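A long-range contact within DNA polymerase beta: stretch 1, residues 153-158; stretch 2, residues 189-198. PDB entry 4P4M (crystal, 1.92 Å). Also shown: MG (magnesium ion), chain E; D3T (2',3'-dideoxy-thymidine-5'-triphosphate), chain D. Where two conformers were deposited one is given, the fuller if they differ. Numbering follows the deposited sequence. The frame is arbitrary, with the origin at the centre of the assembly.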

# COMPACT_ATOMS: atom_id res chain seq x y z
N GLU A 153 15.80 -5.73 5.04
CA GLU A 153 15.90 -5.52 6.50
C GLU A 153 14.52 -5.14 7.06
O GLU A 153 13.81 -4.35 6.46
CB GLU A 153 16.92 -4.43 6.80
CG GLU A 153 18.35 -4.79 6.36
CD GLU A 153 18.93 -5.94 7.17
OE1 GLU A 153 18.86 -5.87 8.41
OE2 GLU A 153 19.43 -6.92 6.56
N LYS A 154 14.12 -5.72 8.19
CA LYS A 154 12.83 -5.38 8.77
C LYS A 154 12.90 -4.11 9.62
O LYS A 154 13.95 -3.76 10.15
CB LYS A 154 12.24 -6.56 9.56
CG LYS A 154 13.22 -7.33 10.44
CD LYS A 154 12.63 -8.69 10.83
CE LYS A 154 13.58 -9.52 11.68
NZ LYS A 154 13.75 -8.98 13.06
N ILE A 155 11.77 -3.41 9.72
CA ILE A 155 11.67 -2.17 10.49
C ILE A 155 11.19 -2.45 11.92
O ILE A 155 10.09 -2.99 12.10
CB ILE A 155 10.63 -1.21 9.85
CG1 ILE A 155 10.83 -1.10 8.33
CG2 ILE A 155 10.68 0.17 10.53
CD1 ILE A 155 9.75 -0.27 7.62
N PRO A 156 11.99 -2.09 12.94
CA PRO A 156 11.54 -2.26 14.33
C PRO A 156 10.38 -1.31 14.63
O PRO A 156 10.35 -0.19 14.12
CB PRO A 156 12.76 -1.84 15.17
CG PRO A 156 13.89 -1.69 14.21
CD PRO A 156 13.29 -1.40 12.86
N MET A 157 9.44 -1.75 15.48
CA MET A 157 8.28 -0.93 15.84
C MET A 157 8.67 0.49 16.24
O MET A 157 8.01 1.45 15.84
CB MET A 157 7.46 -1.60 16.95
CG MET A 157 6.32 -0.73 17.49
SD MET A 157 5.28 -1.54 18.73
CE MET A 157 4.39 -2.73 17.73
N GLN A 158 9.73 0.64 17.03
CA GLN A 158 10.14 1.97 17.48
C GLN A 158 10.42 2.92 16.31
O GLN A 158 10.12 4.12 16.39
CB GLN A 158 11.36 1.92 18.42
CG GLN A 158 12.62 1.29 17.82
CD GLN A 158 13.50 2.28 17.04
OE1 GLN A 158 13.32 3.50 17.12
NE2 GLN A 158 14.46 1.74 16.29
N ARG A 189 -1.18 -3.97 13.46
CA ARG A 189 -1.41 -5.30 14.05
C ARG A 189 -0.44 -5.58 15.21
O ARG A 189 -0.43 -6.68 15.77
CB ARG A 189 -1.35 -6.41 12.98
CG ARG A 189 -2.38 -6.23 11.83
CD ARG A 189 -2.75 -7.55 11.11
NE ARG A 189 -1.59 -8.36 10.71
CZ ARG A 189 -0.84 -8.14 9.64
NH1 ARG A 189 -1.08 -7.09 8.84
NH2 ARG A 189 0.18 -8.95 9.36
N ARG A 190 0.35 -4.57 15.56
CA ARG A 190 1.27 -4.62 16.72
C ARG A 190 2.42 -5.64 16.64
O ARG A 190 2.92 -6.11 17.67
CB ARG A 190 0.49 -4.80 18.03
CG ARG A 190 -0.50 -3.66 18.29
CD ARG A 190 -1.34 -3.89 19.53
NE ARG A 190 -0.54 -3.92 20.75
CZ ARG A 190 -0.24 -2.85 21.47
NH1 ARG A 190 -0.68 -1.65 21.10
NH2 ARG A 190 0.50 -2.97 22.56
N HIS A 191 2.84 -5.95 15.42
CA HIS A 191 4.03 -6.78 15.24
C HIS A 191 5.28 -6.01 15.68
O HIS A 191 5.39 -4.81 15.45
CB HIS A 191 4.19 -7.22 13.77
CG HIS A 191 3.14 -8.19 13.31
ND1 HIS A 191 3.34 -9.05 12.25
CD2 HIS A 191 1.88 -8.42 13.76
CE1 HIS A 191 2.25 -9.78 12.07
NE2 HIS A 191 1.35 -9.42 12.96
N PRO A 192 6.22 -6.70 16.35
CA PRO A 192 7.47 -6.04 16.75
C PRO A 192 8.32 -5.58 15.55
O PRO A 192 9.13 -4.66 15.72
CB PRO A 192 8.20 -7.12 17.57
CG PRO A 192 7.53 -8.41 17.23
CD PRO A 192 6.10 -8.06 16.92
N PHE A 193 8.16 -6.20 14.39
CA PHE A 193 8.82 -5.75 13.16
C PHE A 193 7.84 -5.69 11.99
O PHE A 193 6.86 -6.44 11.97
CB PHE A 193 10.00 -6.67 12.80
CG PHE A 193 11.05 -6.76 13.86
CD1 PHE A 193 12.09 -5.84 13.90
CD2 PHE A 193 11.00 -7.74 14.83
CE1 PHE A 193 13.06 -5.91 14.89
CE2 PHE A 193 11.96 -7.82 15.82
CZ PHE A 193 12.99 -6.90 15.85
N SER A 194 8.13 -4.83 11.02
CA SER A 194 7.31 -4.74 9.81
C SER A 194 8.20 -4.67 8.56
O SER A 194 9.33 -4.19 8.62
CB SER A 194 6.42 -3.49 9.85
OG SER A 194 5.40 -3.59 10.84
N GLY A 195 7.66 -5.13 7.43
CA GLY A 195 8.41 -5.11 6.19
C GLY A 195 8.47 -3.74 5.54
O GLY A 195 9.49 -3.39 4.93
N ASP A 196 7.40 -2.96 5.65
CA ASP A 196 7.30 -1.65 5.00
C ASP A 196 6.45 -0.70 5.85
O ASP A 196 6.05 -1.05 6.98
CB ASP A 196 6.75 -1.78 3.57
CG ASP A 196 5.22 -1.98 3.53
OD1 ASP A 196 4.67 -2.43 4.54
OD2 ASP A 196 4.57 -1.67 2.51
N VAL A 197 6.20 0.49 5.33
CA VAL A 197 5.30 1.44 5.98
C VAL A 197 4.04 1.61 5.11
O VAL A 197 4.15 2.06 3.97
CB VAL A 197 5.98 2.82 6.14
CG1 VAL A 197 5.01 3.83 6.78
CG2 VAL A 197 7.24 2.69 6.99
N ASP A 198 2.87 1.23 5.63
CA ASP A 198 1.61 1.36 4.88
C ASP A 198 0.78 2.53 5.40
O ASP A 198 0.20 2.45 6.49
CB ASP A 198 0.77 0.08 5.00
CG ASP A 198 1.50 -1.15 4.46
OD1 ASP A 198 1.82 -1.18 3.25
OD2 ASP A 198 1.74 -2.08 5.25
MG MG E . 3.14 -3.72 5.35
PA D3T D . 1.88 -5.88 3.25
O1A D3T D . 2.61 -4.60 3.43
O2A D3T D . 2.25 -6.64 2.02
O5' D3T D . 0.41 -5.13 2.58
C5' D3T D . -0.22 -4.29 3.41
C4' D3T D . -1.77 -4.59 3.48
O4' D3T D . -2.31 -4.77 2.16
C1' D3T D . -3.29 -5.74 2.18
N1 D3T D . -2.99 -6.78 1.15
C6 D3T D . -1.69 -7.22 0.98
C2 D3T D . -4.07 -7.36 0.36
O2 D3T D . -5.21 -6.99 0.50
N3 D3T D . -3.72 -8.36 -0.58
C4 D3T D . -2.45 -8.72 -0.68
O4 D3T D . -2.15 -9.67 -1.59
C5 D3T D . -1.35 -8.19 0.06
C5M D3T D . 0.02 -8.70 -0.17
C2' D3T D . -3.32 -6.42 3.57
C3' D3T D . -2.04 -5.93 4.20
O3A D3T D . 1.19 -6.63 4.42
PB D3T D . 1.75 -6.48 6.07
O1B D3T D . 1.69 -5.00 6.23
O2B D3T D . 0.60 -7.24 6.65
O3B D3T D . 3.11 -7.10 6.38
PG D3T D . 4.73 -6.57 6.27
O1G D3T D . 4.70 -5.18 5.72
O2G D3T D . 5.35 -7.58 5.31
O3G D3T D . 5.23 -6.61 7.70
O HOH W 1 3.69 -2.74 7.35

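How does stretch 2 meet its partner before the strand begins? Arg189 takes no part; its guanidinium turns to the nucleotide, where NH1 donates to D3T O2B at 2.8 Å. Contact starts at Arg190 and His191 through the flexible, unbranched side chain of Met157, whose CE reaches to 3.2 Å from His191 O and 3.7 Å from Arg190 C. Pro192 points its ring away but offers its carbonyl: Met157 N donates to Pro192 O at 2.9 Å, next to Pro156, which occupies the N-cap position right before a helix. Proline, lacking an amide hydrogen, loses nothing here, since only its oxygen is used.

What does Phe193 add? It pairs with Pro156 in the non-hydrogen-bonded register of an antiparallel bridge, where Pro156 needs no N-H. Both side chains lie on the same face of the sheet, with Pro156 CB 4.1 Å from Phe193 CE1. Lys154 arches over the exposed ring, placing NZ 3.3 Å from the centroid of the Phe193 ring and almost on its normal, a cation-pi contact that suits a long, charged chain at the surface.

Where do both strands exchange backbone hydrogen bonds? Ser194 and Ile155 exchange two hydrogen bonds: Ile155 N to Ser194 O at 2.8 Å, nearly straight, and Ser194 N to Ile155 O at 2.9 Å. Both side chains occupy the other face and are buried; Ser194 OG is hydrogen-bonded elsewhere in the structure.

What lies beyond the bridge? The Gly195 N donates a hydrogen bond to D3T O3G at 2.9 Å; a CB there would clash with D3T O2G. Ile155 CD1 packs 3.9 Å from Val197 CG2, an apolar contact, and passes 3.8 Å from Asp196 C. The carboxylates of Asp196 and Asp198 instead bind magnesium, OD1 and OD2 respectively each lying 2.2 Å from MG.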